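Local coordinates for protein A151R (African swine fever virus Georgia 2007/1, PDB 7CMA) that is a zinc-binding non-structural viral protein of unsettled function, possibly an oxygenase, at residues G28-L33 with E42-G47; L33-I38 with Q88-W93; N37-E42 with F53-N58; G47-Y52 with K64-G69. All coordinates share one frame; numbering follows the deposited sequence.

Taken together, the four contacts join all neighbouring strands of one five-stranded antiparallel sheet. Contact 2 (closest to the centre of the chain) and contact 1 both use strand 30-35 and share Leu33. Contact 1 also shares strand 38-46 and Glu42 with contact 3, while contacts 3 and 4 lie on strand 49-55. The first three are partly buried, but contact 4 lies at the surface, its centre about 22 Å from that of contact 2. Backbone ladders run through all four. The side-chain chemistry shifts: a hydroxyl relay in contact 1, a threonine-asparagine pair beside a tight turn in contact 2, phenylalanines round a glutamate in contact 3, and an aspartate with hydroxyl and lysine neighbours in contact 4.

Contact 1: residues G28-L33 with E42-G47; sequences GGTILL and EISYIG
The beta hairpin of strands 30-35 and 38-46 is zipped together here at the end far from its turn, with Ile31 and Ile43 as an antiparallel hydrogen-bonded pair. Ile31 N donates to Ile43 O at 2.8 Å, and Ile43 N answers to Ile31 O at 2.9 Å. The ladder reaches Gly29, which leaves helix 3-28 with a positive phi (75°) and whose O accepts from Tyr45 N at 2.8 Å in a nearly straight bond. On the face carrying Thr30, Leu32, Glu42 and Ser44, a polar relay forms. Thr30 OG1, anti to its own backbone N (chi1 175°), donates to Ser44 OG at 2.8 Å, and Ser44 OG donates in turn to Glu42 OE2 at 2.8 Å, on the lone pair turned away from OE1. The buried serine hydroxyl is thus used both ways. Glu42 stretches out alongside Leu32, its CG 3.7 Å from Leu32 CD2. The other face is apolar: Leu33 and Ile43 cross at a slant, CD1 to CD1 at 3.9 Å, near Ile75, Ile79 and Trp82. This is an antiparallel two-stranded hairpin within a five-stranded sheet, with helix 72-84 packed on the Ile43 face.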
loop_
_atom_site.group_PDB
_atom_site.type_symbol
_atom_site.label_atom_id
_atom_site.label_comp_id
_atom_site.label_asym_id
_atom_site.label_seq_id
_atom_site.Cartn_x
_atom_site.Cartn_y
_atom_site.Cartn_z
ATOM N N GLY A 28 -23.744 7.469 -9.142
ATOM C CA GLY A 28 -24.834 7.991 -8.296
ATOM C C GLY A 28 -25.306 9.357 -8.758
ATOM O O GLY A 28 -26.416 9.762 -8.351
ATOM N N GLY A 29 -24.411 10.123 -9.381
ATOM C CA GLY A 29 -24.706 11.439 -9.982
ATOM C C GLY A 29 -24.870 12.538 -8.940
ATOM O O GLY A 29 -25.265 13.653 -9.330
ATOM N N THR A 30 -24.541 12.271 -7.671
ATOM C CA THR A 30 -24.735 13.278 -6.592
ATOM C C THR A 30 -23.739 13.031 -5.457
ATOM O O THR A 30 -23.550 11.867 -5.064
ATOM C CB THR A 30 -26.192 13.301 -6.103
ATOM O OG1 THR A 30 -26.277 14.206 -5.004
ATOM C CG2 THR A 30 -26.707 11.946 -5.677
ATOM N N ILE A 31 -23.107 14.107 -4.982
ATOM C CA ILE A 31 -22.061 14.087 -3.920
ATOM C C ILE A 31 -22.304 15.278 -2.991
ATOM O O ILE A 31 -22.454 16.414 -3.500
ATOM C CB ILE A 31 -20.648 14.120 -4.532
ATOM C CG1 ILE A 31 -20.325 12.822 -5.283
ATOM C CG2 ILE A 31 -19.610 14.434 -3.467
ATOM C CD1 ILE A 31 -18.846 12.506 -5.361
ATOM N N LEU A 32 -22.393 15.007 -1.689
ATOM C CA LEU A 32 -22.452 16.036 -0.623
ATOM C C LEU A 32 -21.040 16.279 -0.077
ATOM O O LEU A 32 -20.314 15.295 0.159
ATOM C CB LEU A 32 -23.407 15.553 0.474
ATOM C CG LEU A 32 -24.871 15.430 0.058
ATOM C CD1 LEU A 32 -25.713 14.839 1.183
ATOM C CD2 LEU A 32 -25.429 16.777 -0.374
ATOM N N LEU A 33 -20.651 17.548 0.043
ATOM C CA LEU A 33 -19.363 17.967 0.651
ATOM C C LEU A 33 -19.608 18.392 2.102
ATOM O O LEU A 33 -20.528 19.205 2.333
ATOM C CB LEU A 33 -18.778 19.112 -0.182
ATOM C CG LEU A 33 -18.168 18.706 -1.526
ATOM C CD1 LEU A 33 -19.248 18.450 -2.564
ATOM C CD2 LEU A 33 -17.200 19.768 -2.024
ATOM N N GLU A 42 -23.043 20.767 -2.483
ATOM C CA GLU A 42 -23.662 19.618 -3.190
ATOM C C GLU A 42 -23.352 19.742 -4.684
ATOM O O GLU A 42 -23.505 20.848 -5.229
ATOM C CB GLU A 42 -25.175 19.590 -2.949
ATOM C CG GLU A 42 -25.886 18.450 -3.668
ATOM C CD GLU A 42 -27.395 18.404 -3.479
ATOM O OE1 GLU A 42 -27.898 19.115 -2.598
ATOM O OE2 GLU A 42 -28.066 17.666 -4.233
ATOM N N ILE A 43 -22.841 18.673 -5.287
ATOM C CA ILE A 43 -22.695 18.565 -6.762
ATOM C C ILE A 43 -23.592 17.433 -7.255
ATOM O O ILE A 43 -23.481 16.313 -6.716
ATOM C CB ILE A 43 -21.220 18.369 -7.159
ATOM C CG1 ILE A 43 -20.396 19.616 -6.821
ATOM C CG2 ILE A 43 -21.101 17.999 -8.628
ATOM C CD1 ILE A 43 -18.994 19.322 -6.350
ATOM N N SER A 44 -24.594 17.782 -8.057
ATOM C CA SER A 44 -25.615 16.824 -8.551
ATOM C C SER A 44 -25.817 17.020 -10.052
ATOM O O SER A 44 -25.836 18.173 -10.498
ATOM C CB SER A 44 -26.904 16.978 -7.792
ATOM O OG SER A 44 -26.723 16.622 -6.434
ATOM N N TYR A 45 -25.856 15.923 -10.802
ATOM C CA TYR A 45 -26.191 15.911 -12.246
ATOM C C TYR A 45 -27.706 16.066 -12.403
ATOM O O TYR A 45 -28.428 15.166 -11.952
ATOM C CB TYR A 45 -25.684 14.628 -12.900
ATOM C CG TYR A 45 -25.678 14.667 -14.405
ATOM C CD1 TYR A 45 -24.714 15.384 -15.094
ATOM C CD2 TYR A 45 -26.675 14.045 -15.140
ATOM C CE1 TYR A 45 -24.705 15.431 -16.478
ATOM C CE2 TYR A 45 -26.677 14.079 -16.524
ATOM C CZ TYR A 45 -25.692 14.779 -17.195
ATOM O OH TYR A 45 -25.701 14.836 -18.557
ATOM N N ILE A 46 -28.143 17.274 -12.771
ATOM C CA ILE A 46 -29.569 17.644 -13.023
ATOM C C ILE A 46 -29.688 18.153 -14.461
ATOM O O ILE A 46 -29.004 19.139 -14.793
ATOM C CB ILE A 46 -30.050 18.699 -12.008
ATOM C CG1 ILE A 46 -29.403 18.495 -10.634
ATOM C CG2 ILE A 46 -31.571 18.719 -11.937
ATOM C CD1 ILE A 46 -30.312 18.775 -9.465
ATOM N N GLY A 47 -30.482 17.471 -15.289
ATOM C CA GLY A 47 -30.651 17.787 -16.721
ATOM C C GLY A 47 -29.549 17.166 -17.563
ATOM O O GLY A 47 -29.485 15.925 -17.630
#

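Contact 2: residues L33-I38 with Q88-W93; sequences LLTKNI and QNNKIW
Thr35 and Asn90 lie side by side and point the same way, a non-hydrogen-bonded pair of strands 30-35 and 90-94. Thr35 OG1 donates to Asn90 OD1 at 2.8 Å from well above the amide carbonyl plane, 44° out of it. The amide is fixed in rotation because Asn90 ND2 also donates to Trp82 O of helix 72-84. Next to them Lys36 runs alongside Asn89, CG to CB at 4.0 Å. A bend at chi4 (-45°) turns Lys36 NZ to Asn89 OD1, a weak bond of 3.1 Å. On the opposite face from Thr35, Leu34 sets CD1 against Trp93 CB at 4.1 Å, while the indole leads away and gives its NE1 to Glu96 O. Beneath these side chains Leu34 N donates to Lys91 O at 2.8 Å, with the return bond from Lys91 N. Asn89 O takes two donors, Lys36 N at 2.9 Å and a water at 2.9 Å that also accepts from Asn37 N. Lys36 and Asn37 both have positive phi, and Thr35 and Ile38 exchange backbone bonds around them: the signature of a two-residue type I' beta hairpin, here flanked by the outermost strand of the sheet.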
loop_
_atom_site.group_PDB
_atom_site.type_symbol
_atom_site.label_atom_id
_atom_site.label_comp_id
_atom_site.label_asym_id
_atom_site.label_seq_id
_atom_site.Cartn_x
_atom_site.Cartn_y
_atom_site.Cartn_z
ATOM N N LEU A 33 -20.651 17.548 0.043
ATOM C CA LEU A 33 -19.363 17.967 0.651
ATOM C C LEU A 33 -19.608 18.392 2.102
ATOM O O LEU A 33 -20.528 19.205 2.333
ATOM C CB LEU A 33 -18.778 19.112 -0.182
ATOM C CG LEU A 33 -18.168 18.706 -1.526
ATOM C CD1 LEU A 33 -19.248 18.450 -2.564
ATOM C CD2 LEU A 33 -17.200 19.768 -2.024
ATOM N N LEU A 34 -18.911 17.759 3.051
ATOM C CA LEU A 34 -19.101 18.007 4.504
ATOM C C LEU A 34 -17.791 18.533 5.113
ATOM O O LEU A 34 -16.719 17.966 4.805
ATOM C CB LEU A 34 -19.565 16.712 5.178
ATOM C CG LEU A 34 -20.977 16.253 4.815
ATOM C CD1 LEU A 34 -20.940 15.207 3.712
ATOM C CD2 LEU A 34 -21.710 15.713 6.040
ATOM N N THR A 35 -17.880 19.593 5.921
ATOM C CA THR A 35 -16.761 20.126 6.745
ATOM C C THR A 35 -17.143 20.032 8.231
ATOM O O THR A 35 -18.249 20.483 8.579
ATOM C CB THR A 35 -16.387 21.552 6.312
ATOM O OG1 THR A 35 -15.878 21.505 4.979
ATOM C CG2 THR A 35 -15.346 22.189 7.209
ATOM N N LYS A 36 -16.402 19.220 8.993
ATOM C CA LYS A 36 -16.741 18.827 10.388
ATOM C C LYS A 36 -18.175 18.285 10.427
ATOM O O LYS A 36 -18.889 18.565 11.402
ATOM C CB LYS A 36 -16.558 20.022 11.328
ATOM C CG LYS A 36 -15.132 20.550 11.418
ATOM C CD LYS A 36 -14.973 21.703 12.387
ATOM C CE LYS A 36 -13.524 22.042 12.676
ATOM N NZ LYS A 36 -12.710 20.827 12.922
ATOM N N ASN A 37 -18.522 17.423 9.467
ATOM C CA ASN A 37 -19.783 16.643 9.480
ATOM C C ASN A 37 -20.964 17.620 9.429
ATOM O O ASN A 37 -22.028 17.293 9.983
ATOM C CB ASN A 37 -19.852 15.716 10.695
ATOM C CG ASN A 37 -20.655 14.461 10.432
ATOM O OD1 ASN A 37 -20.818 14.055 9.281
ATOM N ND2 ASN A 37 -21.161 13.847 11.487
ATOM N N ILE A 38 -20.801 18.705 8.671
ATOM C CA ILE A 38 -21.871 19.670 8.284
ATOM C C ILE A 38 -21.822 19.838 6.764
ATOM O O ILE A 38 -20.725 20.099 6.246
ATOM C CB ILE A 38 -21.682 21.018 9.010
ATOM C CG1 ILE A 38 -21.703 20.852 10.533
ATOM C CG2 ILE A 38 -22.708 22.036 8.537
ATOM C CD1 ILE A 38 -20.842 21.850 11.273
ATOM N N GLN A 88 -8.642 16.336 7.401
ATOM C CA GLN A 88 -9.133 15.818 8.708
ATOM C C GLN A 88 -10.584 16.260 8.937
ATOM O O GLN A 88 -11.184 15.804 9.930
ATOM C CB GLN A 88 -8.241 16.305 9.851
ATOM C CG GLN A 88 -7.537 15.178 10.596
ATOM C CD GLN A 88 -6.038 15.212 10.421
ATOM O OE1 GLN A 88 -5.303 14.465 11.065
ATOM N NE2 GLN A 88 -5.572 16.079 9.538
ATOM N N ASN A 89 -11.090 17.195 8.127
ATOM C CA ASN A 89 -12.416 17.819 8.389
ATOM C C ASN A 89 -13.286 17.750 7.133
ATOM O O ASN A 89 -14.502 17.899 7.272
ATOM C CB ASN A 89 -12.275 19.254 8.895
ATOM C CG ASN A 89 -11.449 19.338 10.158
ATOM O OD1 ASN A 89 -11.626 18.537 11.070
ATOM N ND2 ASN A 89 -10.474 20.230 10.175
ATOM N N ASN A 90 -12.682 17.559 5.959
ATOM C CA ASN A 90 -13.387 17.619 4.648
ATOM C C ASN A 90 -13.653 16.195 4.153
ATOM O O ASN A 90 -12.685 15.492 3.767
ATOM C CB ASN A 90 -12.613 18.441 3.617
ATOM C CG ASN A 90 -12.665 19.930 3.890
ATOM O OD1 ASN A 90 -13.372 20.379 4.798
ATOM N ND2 ASN A 90 -12.022 20.709 3.034
ATOM N N LYS A 91 -14.915 15.777 4.197
ATOM C CA LYS A 91 -15.347 14.430 3.746
ATOM C C LYS A 91 -16.481 14.588 2.746
ATOM O O LYS A 91 -17.119 15.649 2.745
ATOM C CB LYS A 91 -15.772 13.582 4.944
ATOM C CG LYS A 91 -14.659 13.242 5.916
ATOM C CD LYS A 91 -15.067 12.221 6.951
ATOM C CE LYS A 91 -14.061 12.079 8.071
ATOM N NZ LYS A 91 -14.469 11.030 9.032
ATOM N N ILE A 92 -16.751 13.546 1.960
ATOM C CA ILE A 92 -17.814 13.598 0.926
ATOM C C ILE A 92 -18.762 12.415 1.128
ATOM O O ILE A 92 -18.305 11.343 1.582
ATOM C CB ILE A 92 -17.205 13.634 -0.489
ATOM C CG1 ILE A 92 -16.371 12.387 -0.789
ATOM C CG2 ILE A 92 -16.404 14.913 -0.687
ATOM C CD1 ILE A 92 -16.249 12.082 -2.262
ATOM N N TRP A 93 -20.045 12.638 0.863
ATOM C CA TRP A 93 -21.068 11.565 0.807
ATOM C C TRP A 93 -21.510 11.371 -0.647
ATOM O O TRP A 93 -21.971 12.344 -1.249
ATOM C CB TRP A 93 -22.249 11.916 1.718
ATOM C CG TRP A 93 -23.374 10.936 1.639
ATOM C CD1 TRP A 93 -24.387 10.925 0.723
ATOM C CD2 TRP A 93 -23.558 9.763 2.454
ATOM N NE1 TRP A 93 -25.191 9.835 0.921
ATOM C CE2 TRP A 93 -24.677 9.075 1.939
ATOM C CE3 TRP A 93 -22.849 9.191 3.518
ATOM C CZ2 TRP A 93 -25.151 7.895 2.510
ATOM C CZ3 TRP A 93 -23.318 8.026 4.081
ATOM C CH2 TRP A 93 -24.453 7.388 3.580
HETATM O O HOH W 1 -16.818 16.146 7.556
#

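Contact 3: residues N37-E42 with F53-N58; sequences NIVVSE and FTFNDN
This is a strand-to-strand contact of the hairpin formed by 38-46 and 49-55, set where strand 38-46 carries a classic beta bulge in its pairing with strand 30-35: Val40 and Ser41 both face Leu33 there. Toward strand 49-55, Glu42 and Phe53 form a hydrogen-bonded pair, Glu42 N donating to Phe53 O and Phe53 N to Glu42 O, each at 2.8 Å. Phe53 O also lies close to Ser41 CA, a CA-H...O contact of 3.1 Å. The O of the bulge residue Val40 accepts from Phe55 N at 3.0 Å. That bond is straight at the hydrogen (179°), yet the donor stands 43° above the carbonyl plane. The side chains of Val39, Glu42, Phe53 and Phe55 then build one patch. Val39 and Phe55 run side by side, CG1 to CD2 at 3.8 Å, while Leu61 of strand 61-66 touches both phenylalanines. Glu42 lies alongside Phe53, with Glu42 CD 3.9 Å from Phe53 CD2 and carboxylate and ring planes 54° apart. Ser44 holds Glu42 OE2. Glu42 CB sits 3.7 Å from Phe55 CE2, and Glu42 OE1 meets the edge of the Phe55 ring in the ring plane, 3.5 Å from Phe55 CZ.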
loop_
_atom_site.group_PDB
_atom_site.type_symbol
_atom_site.label_atom_id
_atom_site.label_comp_id
_atom_site.label_asym_id
_atom_site.label_seq_id
_atom_site.Cartn_x
_atom_site.Cartn_y
_atom_site.Cartn_z
ATOM N N ASN A 37 -18.522 17.423 9.467
ATOM C CA ASN A 37 -19.783 16.643 9.480
ATOM C C ASN A 37 -20.964 17.620 9.429
ATOM O O ASN A 37 -22.028 17.293 9.983
ATOM C CB ASN A 37 -19.852 15.716 10.695
ATOM C CG ASN A 37 -20.655 14.461 10.432
ATOM O OD1 ASN A 37 -20.818 14.055 9.281
ATOM N ND2 ASN A 37 -21.161 13.847 11.487
ATOM N N ILE A 38 -20.801 18.705 8.671
ATOM C CA ILE A 38 -21.871 19.670 8.284
ATOM C C ILE A 38 -21.822 19.838 6.764
ATOM O O ILE A 38 -20.725 20.099 6.246
ATOM C CB ILE A 38 -21.682 21.018 9.010
ATOM C CG1 ILE A 38 -21.703 20.852 10.533
ATOM C CG2 ILE A 38 -22.708 22.036 8.537
ATOM C CD1 ILE A 38 -20.842 21.850 11.273
ATOM N N VAL A 39 -22.938 19.582 6.077
ATOM C CA VAL A 39 -23.054 19.735 4.597
ATOM C C VAL A 39 -22.859 21.212 4.243
ATOM O O VAL A 39 -23.595 22.046 4.788
ATOM C CB VAL A 39 -24.404 19.210 4.075
ATOM C CG1 VAL A 39 -24.539 19.421 2.574
ATOM C CG2 VAL A 39 -24.619 17.750 4.434
ATOM N N VAL A 40 -21.865 21.523 3.407
ATOM C CA VAL A 40 -21.508 22.922 3.030
ATOM C C VAL A 40 -21.758 23.108 1.532
ATOM O O VAL A 40 -22.007 24.255 1.123
ATOM C CB VAL A 40 -20.060 23.284 3.423
ATOM C CG1 VAL A 40 -19.896 23.371 4.932
ATOM C CG2 VAL A 40 -19.037 22.326 2.826
ATOM N N SER A 41 -21.819 22.009 0.773
ATOM C CA SER A 41 -22.024 22.065 -0.696
ATOM C C SER A 41 -22.638 20.760 -1.211
ATOM O O SER A 41 -22.643 19.749 -0.463
ATOM C CB SER A 41 -20.735 22.385 -1.416
ATOM O OG SER A 41 -19.623 22.238 -0.555
ATOM N N GLU A 42 -23.043 20.767 -2.483
ATOM C CA GLU A 42 -23.662 19.618 -3.190
ATOM C C GLU A 42 -23.352 19.742 -4.684
ATOM O O GLU A 42 -23.505 20.848 -5.229
ATOM C CB GLU A 42 -25.175 19.590 -2.949
ATOM C CG GLU A 42 -25.886 18.450 -3.668
ATOM C CD GLU A 42 -27.395 18.404 -3.479
ATOM O OE1 GLU A 42 -27.898 19.115 -2.598
ATOM O OE2 GLU A 42 -28.066 17.666 -4.233
ATOM N N PHE A 53 -24.406 23.492 -5.740
ATOM C CA PHE A 53 -25.191 24.168 -4.672
ATOM C C PHE A 53 -24.294 24.397 -3.454
ATOM O O PHE A 53 -23.724 23.418 -2.933
ATOM C CB PHE A 53 -26.409 23.329 -4.276
ATOM C CG PHE A 53 -27.244 22.828 -5.426
ATOM C CD1 PHE A 53 -28.199 23.643 -6.019
ATOM C CD2 PHE A 53 -27.129 21.520 -5.867
ATOM C CE1 PHE A 53 -28.982 23.170 -7.062
ATOM C CE2 PHE A 53 -27.899 21.058 -6.926
ATOM C CZ PHE A 53 -28.808 21.890 -7.534
ATOM N N THR A 54 -24.213 25.644 -2.992
ATOM C CA THR A 54 -23.524 26.003 -1.724
ATOM C C THR A 54 -24.574 26.388 -0.677
ATOM O O THR A 54 -25.567 27.041 -1.057
ATOM C CB THR A 54 -22.491 27.107 -1.970
ATOM O OG1 THR A 54 -21.508 26.579 -2.862
ATOM C CG2 THR A 54 -21.828 27.597 -0.701
ATOM N N PHE A 55 -24.428 25.878 0.551
ATOM C CA PHE A 55 -25.388 26.050 1.673
ATOM C C PHE A 55 -24.738 26.895 2.777
ATOM O O PHE A 55 -23.500 26.928 2.857
ATOM C CB PHE A 55 -25.836 24.688 2.211
ATOM C CG PHE A 55 -26.407 23.750 1.176
ATOM C CD1 PHE A 55 -27.666 23.966 0.632
ATOM C CD2 PHE A 55 -25.707 22.619 0.783
ATOM C CE1 PHE A 55 -28.202 23.078 -0.291
ATOM C CE2 PHE A 55 -26.244 21.738 -0.142
ATOM C CZ PHE A 55 -27.489 21.970 -0.679
ATOM N N ASN A 56 -25.558 27.521 3.629
ATOM C CA ASN A 56 -25.082 28.195 4.868
ATOM C C ASN A 56 -25.308 27.263 6.066
ATOM O O ASN A 56 -25.682 26.091 5.842
ATOM C CB ASN A 56 -25.735 29.571 5.061
ATOM C CG ASN A 56 -27.228 29.518 5.313
ATOM O OD1 ASN A 56 -27.798 28.450 5.543
ATOM N ND2 ASN A 56 -27.873 30.671 5.267
ATOM N N ASP A 57 -24.911 27.709 7.261
ATOM C CA ASP A 57 -24.958 26.908 8.512
ATOM C C ASP A 57 -26.420 26.585 8.849
ATOM O O ASP A 57 -26.649 25.598 9.575
ATOM C CB ASP A 57 -24.260 27.638 9.661
ATOM C CG ASP A 57 -24.893 28.975 10.007
ATOM O OD1 ASP A 57 -25.024 29.815 9.094
ATOM O OD2 ASP A 57 -25.264 29.159 11.183
ATOM N N ASN A 58 -27.365 27.338 8.269
ATOM C CA ASN A 58 -28.826 27.124 8.459
ATOM C C ASN A 58 -29.352 26.195 7.358
ATOM O O ASN A 58 -30.591 26.037 7.254
ATOM C CB ASN A 58 -29.599 28.447 8.476
ATOM C CG ASN A 58 -30.846 28.382 9.331
ATOM O OD1 ASN A 58 -31.955 28.265 8.815
ATOM N ND2 ASN A 58 -30.669 28.381 10.643
#

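Contact 4: residues G47-Y52 with K64-G69; sequences GNTYKY and KEDLKG
Asp66 OD1 is gripped by two donors that come from opposite faces of its carboxylate plane. Thr49 OG1 donates at 2.6 Å to OD1 of Asp66, on the syn side and 24° out of the plane. Lys68 N, two residues after the aspartate, reaches the same Asp66 OD1 at 3.1 Å and closes an Asx turn. Thr49 OG1 sits between its backbone N and carbonyl carbon (chi1 67°), within reach of Asp66 OD1; the two side chains cross at about a right angle. Lys51 NZ donates to this Thr49 OG1 at 2.8 Å and gives another bond to Ile46 O; it stands 4.0 Å from Asp66 OD2, a long salt bridge that may still steady the carboxylate's charge. All this lies on one face of the beta hairpin of strands 49-55 and 61-66, the latter an outermost strand of the five-stranded sheet. Its backbone ladder is carried by Tyr52 N to Glu65 O at 2.9 Å, by the return bond from Glu65 N, and by Leu67 N to Tyr50 O at 3.0 Å. On the other face Leu67 brings CD2 to the root of both tyrosines, 3.7 Å from Tyr52 CB and 4.0 Å from Tyr50 CB. Leu67 and Tyr50 also touch Ile75 of helix 72-84, and Tyr50 OH is hydrogen-bonded to Ser72 OG. The Tyr52 ring leads away, its edge near Glu65 OE2, with ring and carboxylate planes 82° apart.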
loop_
_atom_site.group_PDB
_atom_site.type_symbol
_atom_site.label_atom_id
_atom_site.label_comp_id
_atom_site.label_asym_id
_atom_site.label_seq_id
_atom_site.Cartn_x
_atom_site.Cartn_y
_atom_site.Cartn_z
ATOM N N GLY A 47 -30.482 17.471 -15.289
ATOM C CA GLY A 47 -30.651 17.787 -16.721
ATOM C C GLY A 47 -29.549 17.166 -17.563
ATOM O O GLY A 47 -29.485 15.925 -17.630
ATOM N N ASN A 48 -28.654 17.996 -18.106
ATOM C CA ASN A 48 -27.517 17.557 -18.957
ATOM C C ASN A 48 -26.211 18.162 -18.424
ATOM O O ASN A 48 -25.172 17.990 -19.095
ATOM C CB ASN A 48 -27.744 17.914 -20.431
ATOM C CG ASN A 48 -28.404 19.263 -20.618
ATOM O OD1 ASN A 48 -27.897 20.278 -20.144
ATOM N ND2 ASN A 48 -29.523 19.285 -21.324
ATOM N N THR A 49 -26.243 18.761 -17.225
ATOM C CA THR A 49 -25.051 19.396 -16.595
ATOM C C THR A 49 -25.021 19.103 -15.091
ATOM O O THR A 49 -26.101 18.918 -14.490
ATOM C CB THR A 49 -25.015 20.912 -16.834
ATOM O OG1 THR A 49 -26.113 21.504 -16.138
ATOM C CG2 THR A 49 -25.075 21.279 -18.301
ATOM N N TYR A 50 -23.839 19.241 -14.493
ATOM C CA TYR A 50 -23.638 19.245 -13.025
ATOM C C TYR A 50 -23.942 20.643 -12.490
ATOM O O TYR A 50 -23.628 21.633 -13.177
ATOM C CB TYR A 50 -22.214 18.810 -12.680
ATOM C CG TYR A 50 -21.959 17.329 -12.805
ATOM C CD1 TYR A 50 -22.305 16.459 -11.786
ATOM C CD2 TYR A 50 -21.353 16.797 -13.931
ATOM C CE1 TYR A 50 -22.066 15.100 -11.884
ATOM C CE2 TYR A 50 -21.098 15.441 -14.041
ATOM C CZ TYR A 50 -21.436 14.592 -13.005
ATOM O OH TYR A 50 -21.159 13.258 -13.088
ATOM N N LYS A 51 -24.642 20.703 -11.354
ATOM C CA LYS A 51 -24.948 21.958 -10.621
ATOM C C LYS A 51 -24.250 21.926 -9.261
ATOM O O LYS A 51 -24.278 20.863 -8.602
ATOM C CB LYS A 51 -26.463 22.124 -10.461
ATOM C CG LYS A 51 -27.149 22.854 -11.606
ATOM C CD LYS A 51 -27.544 21.954 -12.754
ATOM C CE LYS A 51 -28.547 22.598 -13.685
ATOM N NZ LYS A 51 -28.619 21.886 -14.983
ATOM N N TYR A 52 -23.615 23.039 -8.891
ATOM C CA TYR A 52 -22.871 23.206 -7.615
ATOM C C TYR A 52 -23.681 24.110 -6.682
ATOM O O TYR A 52 -23.752 25.327 -6.946
ATOM C CB TYR A 52 -21.475 23.774 -7.887
ATOM C CG TYR A 52 -20.651 24.058 -6.656
ATOM C CD1 TYR A 52 -20.414 23.070 -5.712
ATOM C CD2 TYR A 52 -20.033 25.285 -6.476
ATOM C CE1 TYR A 52 -19.631 23.313 -4.594
ATOM C CE2 TYR A 52 -19.248 25.544 -5.364
ATOM C CZ TYR A 52 -19.047 24.554 -4.419
ATOM O OH TYR A 52 -18.256 24.787 -3.331
ATOM N N LYS A 64 -26.306 28.684 -6.542
ATOM C CA LYS A 64 -26.534 27.595 -7.528
ATOM C C LYS A 64 -25.767 27.923 -8.811
ATOM O O LYS A 64 -26.083 28.950 -9.437
ATOM C CB LYS A 64 -28.032 27.438 -7.809
ATOM C CG LYS A 64 -28.396 26.352 -8.812
ATOM C CD LYS A 64 -29.727 26.583 -9.502
ATOM C CE LYS A 64 -30.448 25.298 -9.847
ATOM N NZ LYS A 64 -30.784 25.227 -11.288
ATOM N N GLU A 65 -24.767 27.107 -9.154
ATOM C CA GLU A 65 -23.864 27.370 -10.303
ATOM C C GLU A 65 -23.964 26.213 -11.299
ATOM O O GLU A 65 -23.656 25.067 -10.912
ATOM C CB GLU A 65 -22.429 27.558 -9.815
ATOM C CG GLU A 65 -21.492 28.075 -10.890
ATOM C CD GLU A 65 -20.029 28.112 -10.483
ATOM O OE1 GLU A 65 -19.173 27.837 -11.347
ATOM O OE2 GLU A 65 -19.753 28.380 -9.295
ATOM N N ASP A 66 -24.386 26.504 -12.531
ATOM C CA ASP A 66 -24.315 25.543 -13.659
ATOM C C ASP A 66 -22.850 25.395 -14.075
ATOM O O ASP A 66 -22.267 26.397 -14.529
ATOM C CB ASP A 66 -25.193 25.982 -14.830
ATOM C CG ASP A 66 -25.575 24.835 -15.745
ATOM O OD1 ASP A 66 -24.906 23.784 -15.672
ATOM O OD2 ASP A 66 -26.584 24.971 -16.463
ATOM N N LEU A 67 -22.250 24.245 -13.760
ATOM C CA LEU A 67 -20.838 23.921 -14.102
ATOM C C LEU A 67 -20.714 23.706 -15.616
ATOM O O LEU A 67 -19.583 23.499 -16.091
ATOM C CB LEU A 67 -20.413 22.666 -13.329
ATOM C CG LEU A 67 -19.774 22.905 -11.960
ATOM C CD1 LEU A 67 -19.967 24.342 -11.496
ATOM C CD2 LEU A 67 -20.328 21.935 -10.930
ATOM N N LYS A 68 -21.848 23.695 -16.326
ATOM C CA LYS A 68 -21.915 23.653 -17.814
ATOM C C LYS A 68 -21.069 22.483 -18.337
ATOM O O LYS A 68 -21.518 21.328 -18.202
ATOM C CB LYS A 68 -21.457 24.992 -18.401
ATOM C CG LYS A 68 -22.303 26.193 -17.993
ATOM C CD LYS A 68 -21.505 27.459 -17.779
ATOM C CE LYS A 68 -20.012 27.220 -17.681
ATOM N NZ LYS A 68 -19.238 28.425 -18.063
ATOM N N GLY A 69 -19.939 22.782 -18.988
ATOM C CA GLY A 69 -19.140 21.798 -19.746
ATOM C C GLY A 69 -18.333 20.897 -18.828
ATOM O O GLY A 69 -17.843 19.849 -19.302
#